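Local coordinates for alpha-1,3-glucanase (Streptomyces thermodiastaticus, PDB 7C7D), which hydrolyses the alpha-1,3-glucosidic bonds of alpha-1,3-glucan as the catalytic unit of a thermostable GH87 glycosidase, at residues A[59-64]-A[190-195]; A[65-70]-A[101-106]; A[71-76]-A[89-94]; A[129-134]-A[175-180]. One frame throughout, in Å; residues are numbered along the deposited sequence.

In the fold
From the N terminus, strand 59-63 opens the widest loop, which contact 1 closes some 125 residues later on strand 188-196. Inside it, contact 2 joins 65-70 to 101-106, and contact 3 is nested in turn within contact 2 as a short loop. Contact 4 follows in series, also inside contact 1; none of the four cross. Contacts 1 and 3 belong to one antiparallel sheet, contacts 2 and 4 to another, and F195 of contact 1 packs on F103 of contact 2 and V179 of contact 4 between the two sheets. A calcium ion gathers ligands from contacts 1, 2 and 3, tying these parts of the N-terminal beta-domain together beside the parallel beta-helix.

Contact 1 of 4, residues A[59-64]-A[190-195]; sequences FTSVEA and VDVADF. With CA (calcium ion), chain C.
S61 and D194 form a non-hydrogen-bonded pair of antiparallel strands, and their side chains supply the bond the backbones lack: OG of S61 donates to OD1 of D194 across 2.7 Å, from above the carboxylate plane. F59 lies alongside D194, pointing the same way, with ring and carboxylate planes 28° apart; its CD1 is 3.6 Å from CB of D194. An alanine in place of D194 would probably leave S61 OG without its acceptor and the guanidinium of R372, which pairs with OD2, without its counter-charge. Further along the same face, E63 bends at chi2 (-72°), which swings CD back toward V192, and its OE2 binds the calcium ion at 2.3 Å. D191 grips the ion twice, through OD1 at 2.3 Å and its own carbonyl O at 2.6 Å. That carbonyl also takes the amide N of A64 at 3.0 Å from above its plane, so one oxygen serves both metal and strand end. E65, S88 and Q91 complete the site. On the other face V62 crosses F195 obliquely, its CG2 3.9 Å from CE1 of the ring. Paired backbone bonds of T60 with F195 and of V62 with A193 hold the strands in register. Strand 188-196 thus has strand 59-63 along one edge, while D194 is backbone hydrogen-bonded to T113 of strand 109-117, and V190 to V93 of strand 92-95. V62 and A193 rest on F103 of the second sheet, whereas F59 meets F370 edge-to-face and D194 reaches R372, both on strand 365-372 of the beta-helix.

Contact 2 of 4, residues A[65-70]-A[101-106]; sequences ESATTT and VEFTVP. With CA (calcium ion), chain C.
V101 leans across A67 and T69 where the short strand 68-69 runs antiparallel to strand 100-104. Its CB stands 4.0 Å from OG1 of T69, the two side chains crossing at a slant. At the tip, CG2, anti to the backbone N, presses on CB of A67 at 3.5 Å, closer than ordinary van der Waals contact. The side chain of V101 also touches L95. The methyl group of A67 in turn sits over one face of the F103 ring, offset toward the rim and 4.2 Å from its centroid, a CH-pi contact; it thus touches both an aliphatic branch and an aromatic face. Two backbone bonds frame this cluster: T68 N to E102 O at 3.2 Å, and the shorter E102 N to T68 O at 2.7 Å. Before the strand, the side chain of E65 leaves the backbone away from 101-106, and the bend at chi2 (-91°) sets CD, and with it the carboxylate, at the calcium ion, which OE1 and OE2 bind at 2.5 Å each. The chemistry is divided accordingly. On the face of V101 and F103 the contact is mostly carbon on carbon, with the T69 hydroxyl at its border bonded to R100 O and G71 N; T68 and E102 line the more exposed face, and the bidentate carboxylate of E65 probably offsets part of the calcium charge while fixing the start of the segment to the metal.

Contact 3 of 4, residues A[71-76]-A[89-94]; sequences GTKIGP and GRQAVR. With CA (calcium ion), chain C.
T72 and R94, I74 and A92 are the hydrogen-bonded pairs of this antiparallel strand pair, whose backbones exchange four N-H to O bonds; the shortest are R94 N to T72 O and I74 N to A92 O, both 2.8 Å, and A92 N to I74 O is the longest at 3.2 Å. CA-H...O contacts accompany these bonds and continue past the strands, where the carbonyl O of R90 is met by CA of P76 at 3.2 Å and by CA of G75. A side chain on G75 would run into that same oxygen, and a cis peptide bond leads on to P76. Apolar and cationic groups meet on one face. R94 lies alongside T72, pointing the same way, with CB of T72 over one face of the guanidinium; I74 crosses R94 at about a right angle, its CG2 3.5 Å from NH1. A water molecule joins OG1 of T72 to the carbonyl O of R94. Q91 turns CG anti to its carbonyl carbon (chi1 -63°), which brings Q91 CG to 3.6 Å from P76 N. Its NE2 donates in the amide plane to G89 O at 3.1 Å. An alanine at Q91 would probably leave G89 O without this donor and open a gap beside the P76 ring. The side chain of R90 runs the other way, to D424, T425 and R459 of the beta-helix domain. The carbonyl O of Q91 binds the calcium ion at 2.4 Å, so a backbone dipole probably helps to balance the metal's charge and ties this strand pair to the other ligands, E63, E65, S88 and D191.

Contact 4 of 4, residues A[129-134]-A[175-180]; sequences YVNGTK and AGDTVT
Y129 and T180 form a hydrogen-bonded antiparallel pair, Y129 N reaching T180 O at 2.8 Å and T180 N returning to Y129 O at 2.9 Å, and N131 N adds a third bond to T178 O where strand 123-130 ends. There the chain reverses in a type I' turn from V130 to T133, with N131 and G132 at positive phi, the Asn-Gly pairing well suited to such turns. V130 O is gripped twice, by the amide N and by OG1 of T133, the hydroxyl at 2.9 Å. Across the contact, V130 and V179 share a face and meet through their CG2 methyls at 4.2 Å. On the other face CB of Y129 lies 4.0 Å from CB of T180, while CB of K134 stands 3.5 Å above one face of the tyrosine ring, offset toward the rim. Chi1 of T178 (54°) places OG1 between its backbone N and carbonyl carbon, where it meets the water that also bonds T180 OG1, at 3.1 Å, and G132 N. D177 directs OD2 to the backbone N of Q174. The sheet therefore has two chemistries here: buried valine branches that meet each other, V179 also packing on V105 and V128 and V130 on R171, and the hydroxyls of T178 and T180, which share one bound water with the amide of G132 in the turn.

Contact 1 of 4, residues A[59-64]-A[190-195]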
# COMPACT_ATOMS: atom_id res chain seq x y z
N PHE A 59 7.94 -10.43 10.14
CA PHE A 59 7.21 -11.55 9.58
C PHE A 59 7.79 -11.91 8.22
O PHE A 59 8.44 -11.10 7.56
CB PHE A 59 5.68 -11.33 9.50
CG PHE A 59 5.24 -10.31 8.48
CD1 PHE A 59 5.05 -10.67 7.14
CD2 PHE A 59 4.95 -9.01 8.86
CE1 PHE A 59 4.61 -9.74 6.21
CE2 PHE A 59 4.51 -8.07 7.93
CZ PHE A 59 4.35 -8.44 6.60
N THR A 60 7.52 -13.15 7.80
CA THR A 60 7.88 -13.63 6.47
C THR A 60 6.64 -14.20 5.80
O THR A 60 5.90 -14.97 6.42
CB THR A 60 8.98 -14.68 6.56
OG1 THR A 60 10.16 -14.07 7.09
CG2 THR A 60 9.29 -15.25 5.19
N SER A 61 6.42 -13.82 4.55
CA SER A 61 5.28 -14.29 3.79
C SER A 61 5.64 -15.54 3.00
O SER A 61 6.76 -15.67 2.50
CB SER A 61 4.80 -13.21 2.83
OG SER A 61 4.42 -12.04 3.54
N VAL A 62 4.69 -16.46 2.90
CA VAL A 62 4.81 -17.65 2.06
C VAL A 62 3.60 -17.69 1.14
O VAL A 62 2.46 -17.72 1.61
CB VAL A 62 4.89 -18.93 2.90
CG1 VAL A 62 5.04 -20.14 1.99
CG2 VAL A 62 6.05 -18.85 3.90
N GLU A 63 3.85 -17.67 -0.16
CA GLU A 63 2.76 -17.74 -1.12
C GLU A 63 2.08 -19.10 -1.03
O GLU A 63 2.74 -20.13 -0.94
CB GLU A 63 3.28 -17.51 -2.54
CG GLU A 63 3.88 -16.13 -2.79
CD GLU A 63 2.84 -15.02 -2.84
OE1 GLU A 63 3.27 -13.85 -2.89
OE2 GLU A 63 1.63 -15.30 -2.84
N ALA A 64 0.75 -19.10 -1.06
CA ALA A 64 0.03 -20.37 -0.97
C ALA A 64 0.39 -21.29 -2.13
O ALA A 64 0.45 -22.52 -1.96
CB ALA A 64 -1.47 -20.11 -0.93
N VAL A 190 -6.91 -19.18 -1.02
CA VAL A 190 -5.82 -18.71 -0.16
C VAL A 190 -4.71 -18.14 -1.02
O VAL A 190 -4.20 -18.82 -1.93
CB VAL A 190 -5.31 -19.85 0.74
CG1 VAL A 190 -4.21 -19.33 1.67
CG2 VAL A 190 -6.46 -20.44 1.56
N ASP A 191 -4.31 -16.91 -0.74
CA ASP A 191 -3.32 -16.21 -1.56
C ASP A 191 -1.90 -16.36 -1.00
O ASP A 191 -0.98 -16.78 -1.71
CB ASP A 191 -3.71 -14.74 -1.64
CG ASP A 191 -2.75 -13.91 -2.46
OD1 ASP A 191 -1.88 -14.50 -3.16
OD2 ASP A 191 -2.88 -12.67 -2.42
N VAL A 192 -1.72 -15.98 0.27
CA VAL A 192 -0.41 -15.87 0.89
C VAL A 192 -0.64 -15.86 2.39
O VAL A 192 -1.68 -15.39 2.87
CB VAL A 192 0.33 -14.59 0.38
CG1 VAL A 192 -0.51 -13.33 0.57
CG2 VAL A 192 1.71 -14.45 1.04
N ALA A 193 0.32 -16.40 3.14
CA ALA A 193 0.26 -16.41 4.59
C ALA A 193 1.51 -15.76 5.16
O ALA A 193 2.62 -15.98 4.66
CB ALA A 193 0.13 -17.84 5.13
N ASP A 194 1.33 -14.95 6.20
CA ASP A 194 2.42 -14.25 6.88
C ASP A 194 2.65 -14.90 8.24
O ASP A 194 1.70 -15.09 9.00
CB ASP A 194 2.11 -12.77 7.09
CG ASP A 194 1.65 -12.05 5.83
OD1 ASP A 194 2.06 -12.43 4.71
OD2 ASP A 194 0.88 -11.08 5.97
N PHE A 195 3.90 -15.22 8.55
CA PHE A 195 4.28 -15.87 9.79
C PHE A 195 5.08 -14.88 10.62
O PHE A 195 6.16 -14.46 10.21
CB PHE A 195 5.08 -17.13 9.49
CG PHE A 195 4.28 -18.18 8.78
CD1 PHE A 195 4.15 -18.16 7.39
CD2 PHE A 195 3.62 -19.16 9.50
CE1 PHE A 195 3.39 -19.12 6.74
CE2 PHE A 195 2.85 -20.12 8.85
CZ PHE A 195 2.74 -20.10 7.47
CA CA C . -0.27 -15.85 -4.01

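Contact 2 of 4, residues A[65-70]-A[101-106]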
# COMPACT_ATOMS: atom_id res chain seq x y z
N GLU A 65 0.64 -20.72 -3.30
CA GLU A 65 0.98 -21.51 -4.48
C GLU A 65 2.35 -22.16 -4.36
O GLU A 65 2.66 -23.03 -5.18
CB GLU A 65 0.88 -20.63 -5.73
CG GLU A 65 1.74 -19.36 -5.70
CD GLU A 65 1.03 -18.12 -5.13
OE1 GLU A 65 0.14 -18.27 -4.27
OE2 GLU A 65 1.39 -16.99 -5.52
N SER A 66 3.16 -21.78 -3.38
CA SER A 66 4.44 -22.42 -3.11
C SER A 66 4.34 -23.49 -2.04
O SER A 66 5.35 -24.13 -1.72
CB SER A 66 5.49 -21.38 -2.70
OG SER A 66 5.36 -21.03 -1.33
N ALA A 67 3.16 -23.71 -1.48
CA ALA A 67 2.96 -24.68 -0.42
C ALA A 67 2.37 -25.96 -1.00
O ALA A 67 2.05 -26.04 -2.19
CB ALA A 67 2.09 -24.08 0.68
N THR A 68 2.25 -26.98 -0.16
CA THR A 68 1.75 -28.27 -0.59
C THR A 68 0.25 -28.31 -0.37
O THR A 68 -0.22 -27.99 0.73
CB THR A 68 2.44 -29.38 0.20
OG1 THR A 68 3.85 -29.26 0.02
CG2 THR A 68 1.97 -30.75 -0.27
N THR A 69 -0.51 -28.68 -1.40
CA THR A 69 -1.95 -28.50 -1.34
C THR A 69 -2.70 -29.64 -2.02
O THR A 69 -2.19 -30.31 -2.92
CB THR A 69 -2.38 -27.16 -1.98
OG1 THR A 69 -3.76 -26.90 -1.70
CG2 THR A 69 -2.20 -27.19 -3.48
N THR A 70 -3.94 -29.83 -1.57
CA THR A 70 -4.90 -30.68 -2.25
C THR A 70 -5.95 -29.87 -2.99
O THR A 70 -6.91 -30.45 -3.52
CB THR A 70 -5.56 -31.65 -1.27
OG1 THR A 70 -6.23 -30.91 -0.24
CG2 THR A 70 -4.51 -32.57 -0.64
N VAL A 101 -4.02 -26.50 2.50
CA VAL A 101 -2.72 -26.04 2.04
C VAL A 101 -1.79 -26.11 3.23
O VAL A 101 -2.13 -25.63 4.32
CB VAL A 101 -2.78 -24.64 1.41
CG1 VAL A 101 -3.41 -23.64 2.36
CG2 VAL A 101 -1.39 -24.18 1.00
N GLU A 102 -0.65 -26.78 3.05
CA GLU A 102 0.28 -27.07 4.13
C GLU A 102 1.53 -26.23 3.91
O GLU A 102 2.28 -26.47 2.96
CB GLU A 102 0.62 -28.56 4.12
CG GLU A 102 1.56 -28.98 5.22
CD GLU A 102 1.79 -30.48 5.23
OE1 GLU A 102 1.07 -31.19 4.49
OE2 GLU A 102 2.68 -30.94 5.97
N PHE A 103 1.74 -25.25 4.78
CA PHE A 103 2.87 -24.36 4.69
C PHE A 103 4.03 -24.90 5.50
O PHE A 103 3.84 -25.40 6.62
CB PHE A 103 2.51 -22.98 5.25
CG PHE A 103 1.52 -22.22 4.43
CD1 PHE A 103 1.94 -21.37 3.43
CD2 PHE A 103 0.16 -22.33 4.67
CE1 PHE A 103 1.03 -20.65 2.67
CE2 PHE A 103 -0.75 -21.63 3.92
CZ PHE A 103 -0.32 -20.78 2.92
N THR A 104 5.23 -24.77 4.96
CA THR A 104 6.44 -24.96 5.75
C THR A 104 6.78 -23.62 6.40
O THR A 104 6.96 -22.62 5.70
CB THR A 104 7.59 -25.48 4.89
OG1 THR A 104 7.25 -26.79 4.42
CG2 THR A 104 8.86 -25.56 5.72
N VAL A 105 6.84 -23.61 7.72
CA VAL A 105 7.07 -22.37 8.47
C VAL A 105 8.45 -21.82 8.11
O VAL A 105 9.45 -22.56 8.17
CB VAL A 105 6.95 -22.65 9.98
CG1 VAL A 105 7.36 -21.46 10.78
CG2 VAL A 105 5.52 -23.06 10.31
N PRO A 106 8.56 -20.54 7.72
CA PRO A 106 9.85 -20.00 7.27
C PRO A 106 10.74 -19.46 8.38
O PRO A 106 11.93 -19.22 8.12
CB PRO A 106 9.41 -18.86 6.34
CG PRO A 106 8.15 -18.35 6.99
CD PRO A 106 7.45 -19.59 7.50
CA CA C . -0.27 -15.85 -4.01

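Contact 3 of 4, residues A[71-76]-A[89-94]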
# COMPACT_ATOMS: atom_id res chain seq x y z
N GLY A 71 -5.82 -28.54 -3.01
CA GLY A 71 -6.69 -27.67 -3.77
C GLY A 71 -6.17 -27.41 -5.16
O GLY A 71 -5.32 -28.14 -5.69
N THR A 72 -6.68 -26.35 -5.78
CA THR A 72 -6.44 -26.05 -7.18
C THR A 72 -5.77 -24.70 -7.30
O THR A 72 -6.31 -23.69 -6.84
CB THR A 72 -7.76 -26.03 -7.96
OG1 THR A 72 -8.44 -27.28 -7.79
CG2 THR A 72 -7.51 -25.78 -9.44
N LYS A 73 -4.59 -24.66 -7.93
CA LYS A 73 -3.91 -23.40 -8.15
C LYS A 73 -4.63 -22.60 -9.23
O LYS A 73 -5.06 -23.14 -10.25
CB LYS A 73 -2.46 -23.67 -8.59
CG LYS A 73 -1.50 -22.49 -8.41
CD LYS A 73 -0.07 -22.84 -8.83
CE LYS A 73 0.61 -23.81 -7.85
NZ LYS A 73 2.07 -24.02 -8.14
N ILE A 74 -4.79 -21.29 -8.98
CA ILE A 74 -5.33 -20.37 -9.98
C ILE A 74 -4.22 -19.40 -10.37
O ILE A 74 -3.30 -19.13 -9.59
CB ILE A 74 -6.60 -19.62 -9.53
CG1 ILE A 74 -6.31 -18.65 -8.37
CG2 ILE A 74 -7.69 -20.62 -9.16
CD1 ILE A 74 -7.44 -17.68 -8.08
N GLY A 75 -4.32 -18.87 -11.59
CA GLY A 75 -3.32 -17.96 -12.11
C GLY A 75 -2.12 -18.70 -12.67
O GLY A 75 -2.08 -19.93 -12.68
N PRO A 76 -1.11 -17.95 -13.15
CA PRO A 76 -1.06 -16.49 -13.15
C PRO A 76 -2.00 -15.85 -14.17
O PRO A 76 -2.21 -16.40 -15.25
CB PRO A 76 0.40 -16.19 -13.51
CG PRO A 76 0.85 -17.38 -14.27
CD PRO A 76 0.14 -18.55 -13.65
N GLY A 89 1.60 -12.41 -6.32
CA GLY A 89 2.15 -13.33 -7.29
C GLY A 89 1.22 -13.70 -8.42
O GLY A 89 1.57 -14.55 -9.24
N ARG A 90 0.03 -13.10 -8.48
CA ARG A 90 -0.99 -13.39 -9.49
C ARG A 90 -1.49 -14.82 -9.42
O ARG A 90 -2.06 -15.32 -10.39
CB ARG A 90 -0.54 -13.03 -10.91
CG ARG A 90 0.13 -11.68 -11.01
CD ARG A 90 -0.75 -10.53 -10.49
NE ARG A 90 0.00 -9.29 -10.65
CZ ARG A 90 -0.49 -8.11 -11.00
NH1 ARG A 90 -1.80 -7.95 -11.19
NH2 ARG A 90 0.34 -7.10 -11.18
N GLN A 91 -1.26 -15.49 -8.29
CA GLN A 91 -1.63 -16.89 -8.11
C GLN A 91 -2.15 -17.10 -6.70
O GLN A 91 -1.76 -16.39 -5.77
CB GLN A 91 -0.44 -17.82 -8.35
CG GLN A 91 0.10 -17.77 -9.75
CD GLN A 91 1.48 -18.37 -9.81
OE1 GLN A 91 1.63 -19.56 -10.01
NE2 GLN A 91 2.50 -17.53 -9.62
N ALA A 92 -3.02 -18.09 -6.55
CA ALA A 92 -3.59 -18.45 -5.26
C ALA A 92 -4.02 -19.91 -5.36
O ALA A 92 -3.89 -20.54 -6.41
CB ALA A 92 -4.75 -17.52 -4.90
N VAL A 93 -4.56 -20.44 -4.26
CA VAL A 93 -4.98 -21.83 -4.21
C VAL A 93 -6.43 -21.88 -3.75
O VAL A 93 -6.75 -21.44 -2.64
CB VAL A 93 -4.09 -22.67 -3.28
CG1 VAL A 93 -4.59 -24.10 -3.22
CG2 VAL A 93 -2.63 -22.64 -3.76
N ARG A 94 -7.30 -22.42 -4.60
CA ARG A 94 -8.71 -22.55 -4.27
C ARG A 94 -8.91 -23.86 -3.51
O ARG A 94 -8.56 -24.94 -4.01
CB ARG A 94 -9.55 -22.57 -5.55
CG ARG A 94 -11.05 -22.67 -5.28
CD ARG A 94 -11.87 -22.47 -6.54
NE ARG A 94 -11.73 -23.58 -7.47
CZ ARG A 94 -11.20 -23.49 -8.69
NH1 ARG A 94 -10.75 -22.32 -9.13
NH2 ARG A 94 -11.11 -24.56 -9.46
CA CA C . -0.27 -15.85 -4.01
O HOH W 1 -10.09 -26.92 -5.50

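Contact 4 of 4, residues A[129-134]-A[175-180]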
# COMPACT_ATOMS: atom_id res chain seq x y z
N TYR A 129 -4.12 -26.28 11.51
CA TYR A 129 -3.42 -27.40 12.11
C TYR A 129 -1.95 -27.04 12.22
O TYR A 129 -1.40 -26.34 11.36
CB TYR A 129 -3.54 -28.66 11.23
CG TYR A 129 -4.93 -29.27 11.17
CD1 TYR A 129 -5.97 -28.63 10.51
CD2 TYR A 129 -5.19 -30.50 11.77
CE1 TYR A 129 -7.23 -29.19 10.45
CE2 TYR A 129 -6.45 -31.07 11.71
CZ TYR A 129 -7.46 -30.41 11.06
OH TYR A 129 -8.72 -30.97 11.00
N VAL A 130 -1.32 -27.49 13.29
CA VAL A 130 0.12 -27.35 13.47
C VAL A 130 0.67 -28.74 13.72
O VAL A 130 0.37 -29.36 14.75
CB VAL A 130 0.47 -26.40 14.62
CG1 VAL A 130 1.97 -26.47 14.89
CG2 VAL A 130 0.03 -24.97 14.30
N ASN A 131 1.46 -29.24 12.78
CA ASN A 131 2.07 -30.57 12.89
C ASN A 131 1.02 -31.67 12.92
O ASN A 131 1.14 -32.65 13.66
CB ASN A 131 3.02 -30.66 14.09
CG ASN A 131 4.23 -29.76 13.94
OD1 ASN A 131 4.74 -29.22 14.92
ND2 ASN A 131 4.69 -29.59 12.71
N GLY A 132 -0.03 -31.52 12.12
CA GLY A 132 -1.08 -32.51 12.03
C GLY A 132 -2.09 -32.50 13.16
O GLY A 132 -3.05 -33.28 13.11
N THR A 133 -1.91 -31.65 14.17
CA THR A 133 -2.85 -31.53 15.27
C THR A 133 -3.67 -30.26 15.10
O THR A 133 -3.11 -29.17 14.91
CB THR A 133 -2.12 -31.51 16.62
OG1 THR A 133 -1.46 -30.25 16.78
CG2 THR A 133 -1.09 -32.63 16.67
N LYS A 134 -4.99 -30.40 15.18
CA LYS A 134 -5.89 -29.27 14.97
C LYS A 134 -5.78 -28.28 16.11
O LYS A 134 -5.86 -28.65 17.29
CB LYS A 134 -7.33 -29.78 14.85
CG LYS A 134 -8.36 -28.72 14.52
CD LYS A 134 -9.76 -29.32 14.48
CE LYS A 134 -10.83 -28.25 14.33
NZ LYS A 134 -10.50 -27.01 15.10
N ALA A 175 10.93 -22.74 12.15
CA ALA A 175 11.24 -23.02 10.75
C ALA A 175 11.36 -24.52 10.53
O ALA A 175 12.07 -25.22 11.26
CB ALA A 175 12.54 -22.33 10.35
N GLY A 176 10.66 -25.02 9.52
CA GLY A 176 10.56 -26.44 9.26
C GLY A 176 9.28 -27.07 9.78
O GLY A 176 8.91 -28.15 9.31
N ASP A 177 8.62 -26.44 10.75
CA ASP A 177 7.31 -26.90 11.18
C ASP A 177 6.31 -26.74 10.05
O ASP A 177 6.57 -26.10 9.03
CB ASP A 177 6.83 -26.08 12.38
CG ASP A 177 7.51 -26.47 13.68
OD1 ASP A 177 8.46 -27.28 13.64
OD2 ASP A 177 7.09 -25.96 14.74
N THR A 178 5.14 -27.34 10.23
CA THR A 178 4.07 -27.28 9.25
C THR A 178 2.87 -26.57 9.87
O THR A 178 2.47 -26.89 10.99
CB THR A 178 3.65 -28.68 8.81
OG1 THR A 178 3.32 -29.46 9.97
CG2 THR A 178 4.77 -29.36 8.05
N VAL A 179 2.32 -25.61 9.14
CA VAL A 179 1.04 -25.00 9.46
C VAL A 179 0.11 -25.28 8.29
O VAL A 179 0.42 -24.89 7.15
CB VAL A 179 1.16 -23.49 9.74
CG1 VAL A 179 -0.22 -22.85 9.87
CG2 VAL A 179 1.99 -23.25 10.99
N THR A 180 -1.00 -25.95 8.55
CA THR A 180 -1.94 -26.35 7.52
C THR A 180 -3.25 -25.61 7.71
O THR A 180 -3.77 -25.53 8.83
CB THR A 180 -2.18 -27.86 7.55
OG1 THR A 180 -0.94 -28.54 7.33
CG2 THR A 180 -3.15 -28.27 6.45
O HOH W 2 0.36 -28.99 10.10